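Local coordinates for PAN2-PAN3 deadenylation complex catalytic subunit pan2 (Neurospora crassa, PDB 4CZW), which forms the catalytic subunit of the Pan2-Pan3 deadenylation complex and probably shortens mRNA poly(A) tails, releasing 5'-AMP, here as its pseudo-protease and exonuclease domains, at residues A[444-449]-A[472-477]; A[476-481]-A[603-608]; A[492-497]-A[525-530]; A[496-501]-A[515-520]. One frame throughout, in Å; residues are numbered along the deposited sequence.

Contact 1. Residues A[444-449]-A[472-477]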
loop_
_atom_site.group_PDB
_atom_site.type_symbol
_atom_site.label_atom_id
_atom_site.label_comp_id
_atom_site.label_asym_id
_atom_site.label_seq_id
_atom_site.Cartn_x
_atom_site.Cartn_y
_atom_site.Cartn_z
ATOM N N ILE A 444 -12.493 -3.837 21.532
ATOM C CA ILE A 444 -11.742 -4.797 20.730
ATOM C C ILE A 444 -10.480 -5.301 21.436
ATOM O O ILE A 444 -9.784 -4.542 22.113
ATOM C CB ILE A 444 -11.358 -4.181 19.359
ATOM C CG1 ILE A 444 -10.608 -5.195 18.491
ATOM C CG2 ILE A 444 -10.545 -2.904 19.542
ATOM C CD1 ILE A 444 -10.226 -4.670 17.126
ATOM N N ASP A 445 -10.209 -6.594 21.285
ATOM C CA ASP A 445 -8.975 -7.199 21.775
ATOM C C ASP A 445 -8.596 -8.388 20.894
ATOM O O ASP A 445 -9.466 -9.040 20.317
ATOM C CB ASP A 445 -9.122 -7.640 23.233
ATOM C CG ASP A 445 -7.824 -8.168 23.813
ATOM O OD1 ASP A 445 -6.762 -7.572 23.537
ATOM O OD2 ASP A 445 -7.864 -9.186 24.536
ATOM N N THR A 446 -7.299 -8.665 20.786
ATOM C CA THR A 446 -6.826 -9.744 19.923
ATOM C C THR A 446 -5.887 -10.705 20.649
ATOM O O THR A 446 -5.445 -10.435 21.765
ATOM C CB THR A 446 -6.093 -9.191 18.682
ATOM O OG1 THR A 446 -4.898 -8.513 19.091
ATOM C CG2 THR A 446 -6.984 -8.226 17.910
ATOM N N GLU A 447 -5.595 -11.831 20.004
ATOM C CA GLU A 447 -4.646 -12.807 20.531
ATOM C C GLU A 447 -3.551 -13.086 19.504
ATOM O O GLU A 447 -3.819 -13.139 18.304
ATOM C CB GLU A 447 -5.359 -14.106 20.916
ATOM C CG GLU A 447 -6.494 -13.929 21.916
ATOM C CD GLU A 447 -6.015 -13.469 23.283
ATOM O OE1 GLU A 447 -4.813 -13.622 23.585
ATOM O OE2 GLU A 447 -6.849 -12.955 24.059
ATOM N N PHE A 448 -2.322 -13.266 19.978
ATOM C CA PHE A 448 -1.178 -13.426 19.083
ATOM C C PHE A 448 -0.648 -14.856 19.050
ATOM O O PHE A 448 -0.881 -15.643 19.968
ATOM C CB PHE A 448 -0.035 -12.488 19.490
ATOM C CG PHE A 448 -0.372 -11.025 19.396
ATOM C CD1 PHE A 448 -1.486 -10.590 18.699
ATOM C CD2 PHE A 448 0.443 -10.082 20.001
ATOM C CE1 PHE A 448 -1.788 -9.242 18.618
ATOM C CE2 PHE A 448 0.149 -8.734 19.919
ATOM C CZ PHE A 448 -0.968 -8.315 19.229
ATOM N N ILE A 449 0.071 -15.179 17.979
ATOM C CA ILE A 449 0.859 -16.405 17.904
ATOM C C ILE A 449 2.224 -16.076 17.308
ATOM O O ILE A 449 2.416 -14.999 16.744
ATOM C CB ILE A 449 0.165 -17.501 17.064
ATOM C CG1 ILE A 449 -0.236 -16.964 15.689
ATOM C CG2 ILE A 449 -1.045 -18.059 17.799
ATOM C CD1 ILE A 449 0.759 -17.284 14.589
ATOM N N HIS A 472 4.914 -11.715 15.148
ATOM C CA HIS A 472 3.587 -12.053 15.649
ATOM C C HIS A 472 2.538 -11.989 14.546
ATOM O O HIS A 472 2.751 -11.368 13.505
ATOM C CB HIS A 472 3.190 -11.123 16.798
ATOM C CG HIS A 472 3.954 -11.360 18.064
ATOM N ND1 HIS A 472 3.709 -12.435 18.890
ATOM C CD2 HIS A 472 4.952 -10.657 18.648
ATOM C CE1 HIS A 472 4.526 -12.386 19.927
ATOM N NE2 HIS A 472 5.290 -11.316 19.804
ATOM N N ALA A 473 1.402 -12.633 14.786
ATOM C CA ALA A 473 0.292 -12.617 13.843
ATOM C C ALA A 473 -1.030 -12.804 14.575
ATOM O O ALA A 473 -1.101 -13.529 15.568
ATOM C CB ALA A 473 0.471 -13.693 12.788
ATOM N N ILE A 474 -2.073 -12.144 14.083
ATOM C CA ILE A 474 -3.396 -12.256 14.679
ATOM C C ILE A 474 -3.948 -13.667 14.516
ATOM O O ILE A 474 -4.053 -14.177 13.401
ATOM C CB ILE A 474 -4.386 -11.253 14.056
ATOM C CG1 ILE A 474 -3.849 -9.826 14.181
ATOM C CG2 ILE A 474 -5.752 -11.372 14.715
ATOM C CD1 ILE A 474 -3.638 -9.382 15.610
ATOM N N ALA A 475 -4.291 -14.296 15.635
ATOM C CA ALA A 475 -4.873 -15.632 15.617
ATOM C C ALA A 475 -6.352 -15.569 15.977
ATOM O O ALA A 475 -7.125 -16.467 15.642
ATOM C CB ALA A 475 -4.132 -16.552 16.569
ATOM N N ARG A 476 -6.733 -14.497 16.662
ATOM C CA ARG A 476 -8.117 -14.290 17.066
ATOM C C ARG A 476 -8.404 -12.804 17.247
ATOM O O ARG A 476 -7.605 -12.077 17.836
ATOM C CB ARG A 476 -8.422 -15.049 18.360
ATOM C CG ARG A 476 -9.849 -14.883 18.856
ATOM C CD ARG A 476 -10.035 -15.506 20.228
ATOM N NE ARG A 476 -11.388 -15.303 20.738
ATOM C CZ ARG A 476 -11.787 -15.656 21.955
ATOM N NH1 ARG A 476 -10.937 -16.231 22.794
ATOM N NH2 ARG A 476 -13.038 -15.433 22.336
ATOM N N ALA A 477 -9.543 -12.356 16.734
ATOM C CA ALA A 477 -9.940 -10.959 16.857
ATOM C C ALA A 477 -11.366 -10.846 17.381
ATOM O O ALA A 477 -12.313 -11.285 16.730
ATOM C CB ALA A 477 -9.805 -10.249 15.520
#
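Four backbone hydrogen bonds tie 444-449 to 472-477 as antiparallel strands, every donor lying in the plane of the carbonyl it meets. The straightest runs from Ala475 N to Glu447 O, 2.9 Å long with 174° at the hydrogen, while Glu447 N gives to Arg476 O at 3.0 Å. Glu447 thus bonds two successive residues, and the register shifts by one before Phe448: a beta bulge. Beyond it, Ile449 and Ala473 bond each other in both directions. CG1 of Ile449 sits in the crowded position between backbone N and carbonyl carbon (chi1 52°), which leaves CG2 against Ala475 CB at 3.6 Å; its CD1 lies 4.0 Å from Ala473 CB. An alanine here would remove both branches and would probably loosen the packing against Ala475 in the bulge and Ala473 beyond it. Both strands belong to the central sheet of a DEDD exonuclease with its RNase H-like fold; Asp445 and Glu447 are, by similarity, two of its metal-binding acids. On Phe448, the ring lies alongside Ile474, CE1 meeting CD1 at 3.5 Å, and His472 crosses it with ring planes 41° apart. Glu447, bent at chi2, runs beside Arg476, yet OE2 stays 5.4 Å from Arg476 NH1. Farther out, Asp603 and Asp493 hold that guanidinium by salt bridges, which probably damp its effect on the Glu447 carboxylate, and Thr446 OG1 is hydrogen-bonded to Asp554, another of the presumed metal ligands.

Contact 2. Residues A[476-481]-A[603-608]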
loop_
_atom_site.group_PDB
_atom_site.type_symbol
_atom_site.label_atom_id
_atom_site.label_comp_id
_atom_site.label_asym_id
_atom_site.label_seq_id
_atom_site.Cartn_x
_atom_site.Cartn_y
_atom_site.Cartn_z
ATOM N N ARG A 476 -6.733 -14.497 16.662
ATOM C CA ARG A 476 -8.117 -14.290 17.066
ATOM C C ARG A 476 -8.404 -12.804 17.247
ATOM O O ARG A 476 -7.605 -12.077 17.836
ATOM C CB ARG A 476 -8.422 -15.049 18.360
ATOM C CG ARG A 476 -9.849 -14.883 18.856
ATOM C CD ARG A 476 -10.035 -15.506 20.228
ATOM N NE ARG A 476 -11.388 -15.303 20.738
ATOM C CZ ARG A 476 -11.787 -15.656 21.955
ATOM N NH1 ARG A 476 -10.937 -16.231 22.794
ATOM N NH2 ARG A 476 -13.038 -15.433 22.336
ATOM N N ALA A 477 -9.543 -12.356 16.734
ATOM C CA ALA A 477 -9.940 -10.959 16.857
ATOM C C ALA A 477 -11.366 -10.846 17.381
ATOM O O ALA A 477 -12.313 -11.285 16.730
ATOM C CB ALA A 477 -9.805 -10.249 15.520
ATOM N N SER A 478 -11.513 -10.254 18.563
ATOM C CA SER A 478 -12.824 -10.109 19.183
ATOM C C SER A 478 -13.249 -8.648 19.266
ATOM O O SER A 478 -12.549 -7.823 19.850
ATOM C CB SER A 478 -12.826 -10.729 20.582
ATOM O OG SER A 478 -12.460 -12.097 20.535
ATOM N N VAL A 479 -14.397 -8.333 18.675
ATOM C CA VAL A 479 -14.954 -6.990 18.769
ATOM C C VAL A 479 -16.310 -7.045 19.466
ATOM O O VAL A 479 -17.153 -7.884 19.143
ATOM C CB VAL A 479 -15.101 -6.329 17.389
ATOM C CG1 VAL A 479 -15.324 -4.835 17.549
ATOM C CG2 VAL A 479 -13.863 -6.583 16.547
ATOM N N VAL A 480 -16.513 -6.141 20.420
ATOM C CA VAL A 480 -17.659 -6.204 21.318
ATOM C C VAL A 480 -18.469 -4.906 21.313
ATOM O O VAL A 480 -17.904 -3.812 21.274
ATOM C CB VAL A 480 -17.188 -6.528 22.760
ATOM C CG1 VAL A 480 -18.245 -6.168 23.787
ATOM C CG2 VAL A 480 -16.794 -7.994 22.871
ATOM N N ARG A 481 -19.795 -5.039 21.334
ATOM C CA ARG A 481 -20.694 -3.892 21.449
ATOM C C ARG A 481 -20.372 -3.052 22.682
ATOM O O ARG A 481 -20.295 -3.572 23.795
ATOM C CB ARG A 481 -22.151 -4.356 21.508
ATOM C CG ARG A 481 -22.652 -5.033 20.246
ATOM C CD ARG A 481 -24.068 -5.553 20.437
ATOM N NE ARG A 481 -24.623 -6.100 19.203
ATOM C CZ ARG A 481 -24.465 -7.358 18.805
ATOM N NH1 ARG A 481 -23.760 -8.205 19.544
ATOM N NH2 ARG A 481 -25.007 -7.769 17.667
ATOM N N ASP A 603 -8.899 -14.606 27.416
ATOM C CA ASP A 603 -9.918 -14.633 26.376
ATOM C C ASP A 603 -10.153 -13.214 25.862
ATOM O O ASP A 603 -10.390 -12.295 26.646
ATOM C CB ASP A 603 -11.218 -15.241 26.905
ATOM C CG ASP A 603 -12.299 -15.323 25.847
ATOM O OD1 ASP A 603 -12.364 -16.348 25.136
ATOM O OD2 ASP A 603 -13.086 -14.361 25.727
ATOM N N SER A 604 -10.083 -13.043 24.545
ATOM C CA SER A 604 -10.134 -11.717 23.939
ATOM C C SER A 604 -11.483 -11.021 24.126
ATOM O O SER A 604 -11.550 -9.793 24.162
ATOM C CB SER A 604 -9.799 -11.807 22.449
ATOM O OG SER A 604 -10.629 -12.751 21.796
ATOM N N ILE A 605 -12.552 -11.802 24.244
ATOM C CA ILE A 605 -13.875 -11.234 24.481
ATOM C C ILE A 605 -13.973 -10.695 25.906
ATOM O O ILE A 605 -14.474 -9.593 26.131
ATOM C CB ILE A 605 -14.995 -12.268 24.242
ATOM C CG1 ILE A 605 -14.989 -12.735 22.785
ATOM C CG2 ILE A 605 -16.352 -11.683 24.603
ATOM C CD1 ILE A 605 -16.092 -13.717 22.455
ATOM N N GLU A 606 -13.482 -11.477 26.863
ATOM C CA GLU A 606 -13.486 -11.076 28.266
ATOM C C GLU A 606 -12.638 -9.828 28.494
ATOM O O GLU A 606 -13.066 -8.892 29.170
ATOM C CB GLU A 606 -12.978 -12.216 29.153
ATOM C CG GLU A 606 -13.880 -13.439 29.187
ATOM C CD GLU A 606 -13.358 -14.516 30.118
ATOM O OE1 GLU A 606 -12.275 -14.319 30.709
ATOM O OE2 GLU A 606 -14.030 -15.559 30.261
ATOM N N ASP A 607 -11.435 -9.822 27.926
ATOM C CA ASP A 607 -10.522 -8.692 28.066
ATOM C C ASP A 607 -11.086 -7.431 27.417
ATOM O O ASP A 607 -10.798 -6.317 27.853
ATOM C CB ASP A 607 -9.159 -9.028 27.459
ATOM C CG ASP A 607 -8.384 -10.038 28.284
ATOM O OD1 ASP A 607 -9.009 -10.753 29.096
ATOM O OD2 ASP A 607 -7.149 -10.119 28.118
ATOM N N ALA A 608 -11.889 -7.613 26.374
ATOM C CA ALA A 608 -12.547 -6.490 25.718
ATOM C C ALA A 608 -13.652 -5.939 26.611
ATOM O O ALA A 608 -13.809 -4.726 26.746
ATOM C CB ALA A 608 -13.109 -6.911 24.370
#
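The start of helix 604-623 packs on strand 476-481, which lies between strands 441-451 and 490-496 of the exonuclease sheet, a helix-on-sheet layer of the RNase H-like fold, with segment axes 7.7 Å apart and inclined at 38°. The polar end is the tight one, held by a salt bridge in which Asp603 OD1 is gripped end-on by two nitrogens of Arg476, NH1 at 2.7 Å and NH2 at 3.0 Å; it lies in the guanidinium plane, whereas both nitrogens approach from above the carboxylate plane, the two groups being turned 72° apart. Ser604 OG, in the crowded position between backbone N and carbonyl carbon, comes over one face of the same guanidinium and shares a hydrogen bond with Ser478 OG, very short as modelled, in which either hydroxyl could be the donor. Asp493 reinforces this end, bonding both Ser478 OG and Arg476 NE. Toward Val480 the packing is looser and wholly apolar: CG2 of Val480 lies 4.1 Å from Ala608 CB and equally far from Ile605 CG2. Glu606, on the exposed side of the helix, points away from the strand, while the buried Asp607 is a metal ligand by similarity. Asp603 is also the N-cap: its other oxygen, OD2, accepts from Glu606 N at 3.1 Å through the anti lone pair.

Contact 3. Residues A[492-497]-A[525-530]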
loop_
_atom_site.group_PDB
_atom_site.type_symbol
_atom_site.label_atom_id
_atom_site.label_comp_id
_atom_site.label_asym_id
_atom_site.label_seq_id
_atom_site.Cartn_x
_atom_site.Cartn_y
_atom_site.Cartn_z
ATOM N N ILE A 492 -18.216 -9.777 16.704
ATOM C CA ILE A 492 -17.113 -10.336 15.933
ATOM C C ILE A 492 -16.209 -11.162 16.839
ATOM O O ILE A 492 -15.703 -10.664 17.843
ATOM C CB ILE A 492 -16.263 -9.245 15.248
ATOM C CG1 ILE A 492 -17.078 -8.508 14.186
ATOM C CG2 ILE A 492 -15.026 -9.858 14.611
ATOM C CD1 ILE A 492 -16.305 -7.416 13.479
ATOM N N ASP A 493 -16.017 -12.427 16.485
ATOM C CA ASP A 493 -15.079 -13.289 17.195
ATOM C C ASP A 493 -14.429 -14.245 16.205
ATOM O O ASP A 493 -14.659 -15.454 16.244
ATOM C CB ASP A 493 -15.779 -14.061 18.316
ATOM C CG ASP A 493 -14.801 -14.784 19.223
ATOM O OD1 ASP A 493 -13.649 -14.317 19.355
ATOM O OD2 ASP A 493 -15.183 -15.822 19.806
ATOM N N ASP A 494 -13.618 -13.688 15.313
ATOM C CA ASP A 494 -13.018 -14.459 14.233
ATOM C C ASP A 494 -11.681 -15.077 14.620
ATOM O O ASP A 494 -10.811 -14.409 15.179
ATOM C CB ASP A 494 -12.832 -13.581 12.995
ATOM C CG ASP A 494 -14.143 -13.055 12.449
ATOM O OD1 ASP A 494 -15.184 -13.706 12.675
ATOM O OD2 ASP A 494 -14.130 -11.994 11.792
ATOM N N TYR A 495 -11.530 -16.361 14.318
ATOM C CA TYR A 495 -10.238 -17.025 14.401
ATOM C C TYR A 495 -9.624 -17.040 13.007
ATOM O O TYR A 495 -10.337 -17.165 12.010
ATOM C CB TYR A 495 -10.381 -18.442 14.958
ATOM C CG TYR A 495 -10.632 -18.497 16.449
ATOM C CD1 TYR A 495 -11.816 -18.014 16.994
ATOM C CD2 TYR A 495 -9.690 -19.041 17.312
ATOM C CE1 TYR A 495 -12.051 -18.068 18.355
ATOM C CE2 TYR A 495 -9.916 -19.099 18.674
ATOM C CZ TYR A 495 -11.098 -18.611 19.189
ATOM O OH TYR A 495 -11.329 -18.665 20.545
ATOM N N ILE A 496 -8.304 -16.907 12.932
ATOM C CA ILE A 496 -7.643 -16.717 11.646
ATOM C C ILE A 496 -7.009 -17.990 11.103
ATOM O O ILE A 496 -6.152 -18.593 11.749
ATOM C CB ILE A 496 -6.554 -15.633 11.738
ATOM C CG1 ILE A 496 -7.120 -14.365 12.382
ATOM C CG2 ILE A 496 -5.979 -15.336 10.361
ATOM C CD1 ILE A 496 -8.339 -13.823 11.679
ATOM N N HIS A 497 -7.435 -18.391 9.910
ATOM C CA HIS A 497 -6.789 -19.486 9.202
ATOM C C HIS A 497 -5.456 -18.994 8.655
ATOM O O HIS A 497 -5.384 -18.463 7.547
ATOM C CB HIS A 497 -7.676 -20.017 8.074
ATOM C CG HIS A 497 -7.100 -21.196 7.352
ATOM N ND1 HIS A 497 -5.968 -21.854 7.783
ATOM C CD2 HIS A 497 -7.500 -21.836 6.228
ATOM C CE1 HIS A 497 -5.694 -22.845 6.956
ATOM N NE2 HIS A 497 -6.609 -22.857 6.003
ATOM N N ASN A 525 -15.413 -19.633 14.293
ATOM C CA ASN A 525 -15.670 -18.988 13.015
ATOM C C ASN A 525 -14.349 -18.710 12.311
ATOM O O ASN A 525 -13.929 -17.560 12.181
ATOM C CB ASN A 525 -16.459 -17.691 13.206
ATOM C CG ASN A 525 -16.926 -17.094 11.893
ATOM O OD1 ASN A 525 -17.145 -17.809 10.915
ATOM N ND2 ASN A 525 -17.076 -15.774 11.862
ATOM N N LEU A 526 -13.688 -19.777 11.872
ATOM C CA LEU A 526 -12.375 -19.669 11.249
ATOM C C LEU A 526 -12.469 -19.036 9.864
ATOM O O LEU A 526 -13.146 -19.558 8.978
ATOM C CB LEU A 526 -11.715 -21.046 11.157
ATOM C CG LEU A 526 -10.223 -21.064 10.823
ATOM C CD1 LEU A 526 -9.425 -20.386 11.921
ATOM C CD2 LEU A 526 -9.743 -22.487 10.615
ATOM N N VAL A 527 -11.790 -17.909 9.686
ATOM C CA VAL A 527 -11.838 -17.178 8.424
ATOM C C VAL A 527 -10.441 -16.843 7.910
ATOM O O VAL A 527 -9.447 -17.026 8.614
ATOM C CB VAL A 527 -12.642 -15.870 8.560
ATOM C CG1 VAL A 527 -14.090 -16.166 8.922
ATOM C CG2 VAL A 527 -12.002 -14.961 9.598
ATOM N N SER A 528 -10.377 -16.352 6.677
ATOM C CA SER A 528 -9.116 -15.928 6.082
ATOM C C SER A 528 -8.673 -14.599 6.694
ATOM O O SER A 528 -9.511 -13.827 7.159
ATOM C CB SER A 528 -9.256 -15.805 4.562
ATOM O OG SER A 528 -10.069 -14.699 4.211
ATOM N N PRO A 529 -7.354 -14.339 6.709
ATOM C CA PRO A 529 -6.795 -13.111 7.292
ATOM C C PRO A 529 -7.427 -11.828 6.754
ATOM O O PRO A 529 -7.754 -10.931 7.531
ATOM C CB PRO A 529 -5.318 -13.185 6.899
ATOM C CG PRO A 529 -5.039 -14.639 6.798
ATOM C CD PRO A 529 -6.295 -15.256 6.248
ATOM N N LYS A 530 -7.597 -11.750 5.438
ATOM C CA LYS A 530 -8.135 -10.551 4.806
ATOM C C LYS A 530 -9.624 -10.386 5.098
ATOM O O LYS A 530 -10.136 -9.268 5.139
ATOM C CB LYS A 530 -7.887 -10.596 3.296
ATOM C CG LYS A 530 -8.329 -9.356 2.536
ATOM C CD LYS A 530 -9.557 -9.643 1.689
ATOM C CE LYS A 530 -9.889 -8.472 0.783
ATOM N NZ LYS A 530 -11.002 -8.791 -0.153
#
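Strands 492-496 and 525-527 run parallel, their segment axes 4.6 Å apart and splayed by 52°, and three backbone bonds join the two segments. Two are short and well aligned: Val527 N to Tyr495 O, 2.8 Å and 169° at the hydrogen, and His497 N to Val527 O, also 2.8 Å. Tyr495 N to Asn525 O, at 3.4 Å, is weak. Leu526 carries most of the side-chain contact on the Tyr495 face; with CG anti to the backbone N (chi1 -167°), its CD1 reaches Tyr495 CB at 3.7 Å and sits 3.5 Å from His497 N. An alanine here would take away CG and both methyls and would probably leave the Tyr495-His497 backbone less well covered. On the opposite face, that of Ile496 and Val527, Val527 CG2 meets Asp494 CB at 3.8 Å, and Ile496 CG2 lies 3.8 Å from Pro529 CG in the first turn of helix 529-541. This strand-to-helix passage belongs to the exonuclease fold; Ser528 caps the helix, and Lys530 bonds Cys75 O and Ala77 O of the zinc-binding loop in the pseudo-protease domain. The buried Asp494 has a salt bridge to Lys535, so its charge is probably balanced from helix 529-541.

Contact 4. Residues A[496-501]-A[515-520]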
loop_
_atom_site.group_PDB
_atom_site.type_symbol
_atom_site.label_atom_id
_atom_site.label_comp_id
_atom_site.label_asym_id
_atom_site.label_seq_id
_atom_site.Cartn_x
_atom_site.Cartn_y
_atom_site.Cartn_z
ATOM N N ILE A 496 -8.304 -16.907 12.932
ATOM C CA ILE A 496 -7.643 -16.717 11.646
ATOM C C ILE A 496 -7.009 -17.990 11.103
ATOM O O ILE A 496 -6.152 -18.593 11.749
ATOM C CB ILE A 496 -6.554 -15.633 11.738
ATOM C CG1 ILE A 496 -7.120 -14.365 12.382
ATOM C CG2 ILE A 496 -5.979 -15.336 10.361
ATOM C CD1 ILE A 496 -8.339 -13.823 11.679
ATOM N N HIS A 497 -7.435 -18.391 9.910
ATOM C CA HIS A 497 -6.789 -19.486 9.202
ATOM C C HIS A 497 -5.456 -18.994 8.655
ATOM O O HIS A 497 -5.384 -18.463 7.547
ATOM C CB HIS A 497 -7.676 -20.017 8.074
ATOM C CG HIS A 497 -7.100 -21.196 7.352
ATOM N ND1 HIS A 497 -5.968 -21.854 7.783
ATOM C CD2 HIS A 497 -7.500 -21.836 6.228
ATOM C CE1 HIS A 497 -5.694 -22.845 6.956
ATOM N NE2 HIS A 497 -6.609 -22.857 6.003
ATOM N N ILE A 498 -4.405 -19.172 9.445
ATOM C CA ILE A 498 -3.084 -18.669 9.094
ATOM C C ILE A 498 -2.365 -19.604 8.128
ATOM O O ILE A 498 -2.161 -20.783 8.421
ATOM C CB ILE A 498 -2.224 -18.462 10.351
ATOM C CG1 ILE A 498 -2.926 -17.490 11.302
ATOM C CG2 ILE A 498 -0.841 -17.956 9.977
ATOM C CD1 ILE A 498 -2.247 -17.339 12.634
ATOM N N LYS A 499 -1.985 -19.066 6.974
ATOM C CA LYS A 499 -1.324 -19.848 5.936
ATOM C C LYS A 499 0.194 -19.836 6.101
ATOM O O LYS A 499 0.931 -20.156 5.169
ATOM C CB LYS A 499 -1.708 -19.322 4.552
ATOM C CG LYS A 499 -3.187 -19.473 4.224
ATOM C CD LYS A 499 -3.820 -18.140 3.852
ATOM C CE LYS A 499 -3.184 -17.551 2.602
ATOM N NZ LYS A 499 -3.828 -16.267 2.206
ATOM N N GLU A 500 0.651 -19.467 7.293
ATOM C CA GLU A 500 2.076 -19.458 7.600
ATOM C C GLU A 500 2.426 -20.619 8.525
ATOM O O GLU A 500 1.544 -21.352 8.974
ATOM C CB GLU A 500 2.481 -18.129 8.243
ATOM C CG GLU A 500 1.977 -16.898 7.506
ATOM C CD GLU A 500 2.625 -16.721 6.148
ATOM O OE1 GLU A 500 3.837 -16.996 6.026
ATOM O OE2 GLU A 500 1.922 -16.310 5.202
ATOM N N THR A 501 3.714 -20.786 8.808
ATOM C CA THR A 501 4.159 -21.817 9.737
ATOM C C THR A 501 4.234 -21.259 11.155
ATOM O O THR A 501 5.036 -20.371 11.441
ATOM C CB THR A 501 5.530 -22.391 9.338
ATOM O OG1 THR A 501 5.420 -23.064 8.078
ATOM C CG2 THR A 501 6.021 -23.375 10.389
ATOM N N THR A 515 -6.305 -26.763 17.338
ATOM C CA THR A 515 -7.627 -27.173 16.885
ATOM C C THR A 515 -8.452 -25.965 16.444
ATOM O O THR A 515 -9.170 -26.024 15.446
ATOM C CB THR A 515 -8.385 -27.938 17.988
ATOM O OG1 THR A 515 -7.632 -29.097 18.369
ATOM C CG2 THR A 515 -9.761 -28.371 17.499
ATOM N N ASP A 516 -8.331 -24.866 17.187
ATOM C CA ASP A 516 -9.074 -23.644 16.887
ATOM C C ASP A 516 -8.731 -23.084 15.509
ATOM O O ASP A 516 -9.564 -22.444 14.866
ATOM C CB ASP A 516 -8.807 -22.580 17.953
ATOM C CG ASP A 516 -9.228 -23.021 19.341
ATOM O OD1 ASP A 516 -10.448 -23.104 19.595
ATOM O OD2 ASP A 516 -8.340 -23.276 20.181
ATOM N N LEU A 517 -7.503 -23.325 15.061
ATOM C CA LEU A 517 -7.042 -22.799 13.782
ATOM C C LEU A 517 -7.036 -23.868 12.691
ATOM O O LEU A 517 -6.755 -23.576 11.529
ATOM C CB LEU A 517 -5.644 -22.194 13.930
ATOM C CG LEU A 517 -5.495 -21.098 14.986
ATOM C CD1 LEU A 517 -4.080 -20.538 14.986
ATOM C CD2 LEU A 517 -6.517 -19.992 14.766
ATOM N N ASP A 518 -7.346 -25.105 13.069
ATOM C CA ASP A 518 -7.406 -26.207 12.114
ATOM C C ASP A 518 -8.754 -26.233 11.398
ATOM O O ASP A 518 -9.783 -26.478 12.022
ATOM C CB ASP A 518 -7.156 -27.543 12.816
ATOM C CG ASP A 518 -7.163 -28.716 11.856
ATOM O OD1 ASP A 518 -6.088 -29.045 11.310
ATOM O OD2 ASP A 518 -8.242 -29.310 11.648
ATOM N N PRO A 519 -8.742 -25.992 10.077
ATOM C CA PRO A 519 -9.949 -25.852 9.249
ATOM C C PRO A 519 -10.882 -27.060 9.301
ATOM O O PRO A 519 -12.077 -26.920 9.043
ATOM C CB PRO A 519 -9.383 -25.679 7.835
ATOM C CG PRO A 519 -7.994 -25.186 8.035
ATOM C CD PRO A 519 -7.511 -25.850 9.283
ATOM N N ILE A 520 -10.341 -28.227 9.630
ATOM C CA ILE A 520 -11.127 -29.454 9.646
ATOM C C ILE A 520 -11.856 -29.659 10.973
ATOM O O ILE A 520 -13.011 -30.086 10.996
ATOM C CB ILE A 520 -10.240 -30.686 9.366
ATOM C CG1 ILE A 520 -9.485 -30.511 8.045
ATOM C CG2 ILE A 520 -11.073 -31.959 9.338
ATOM C CD1 ILE A 520 -8.586 -31.679 7.698
#
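No backbone hydrogen bond links 496-501 to 515-520: the first leaves strand 490-496 as an irregular loop, the second ends a short, weakly bonded helix, and they come nearest at His497 and Leu517, CA to CA 5.7 Å. Within the second segment, Asp518 N bonds Thr515 O at 3.1 Å, closing the turn that carries the chain on into Pro519. The side chains then meet in two places. At the surface, Pro519 lays CG over one face of the His497 imidazole, 3.6 Å from the ring centroid and 21° off the ring normal, a CH-pi contact. CG is displaced toward the rim, so NE2 is its nearest ring atom at 3.4 Å. The anti setting of His497 CG to the backbone N (chi1 -177°) brings the ring across the proline at about a right angle. Deeper in, Leu517 turns CD2 to Ile496 O at 3.3 Å, while its CD1 is only loosely matched by Ile498 CD1 at 4.4 Å. Around both meeting places, Leu526 touches His497, Leu517 and Pro519 together, and Ile498 packs on Ile449 of strand 441-451; the contact therefore lays the 514-517 helix end against the rim of the exonuclease sheet. With apolar, CH-pi and methyl-to-carbonyl contacts but no hydrogen bond between the segments, the join probably depends on fit of shape.

Contacts 1, 2 and 3 lie on one exonuclease sheet, with strand 471-481 paired to strands 441-451 and 490-496. Contacts 1 and 2 share Arg476 and Ala477, their centres 10 Å apart, and Asp445 O to Ser478 N (3.0 Å) continues the pairing between them. Ala477 N to Asp494 O (2.9 Å) carries the pairing on to contact 3, beside the salt bridge from Arg476 NE to Asp493 OD1 (2.8 Å). Contacts 3 and 4, with centres 9 Å apart, share Ile496 and His497. The presumed metal site lies between contacts 1 and 2: the side chains of Asp445 and Asp607 approach to about 3 Å at their nearest atoms. Leu517 of contact 4 stays about 9 Å from the Glu447 side chain, so contact 4 lies farther from the site.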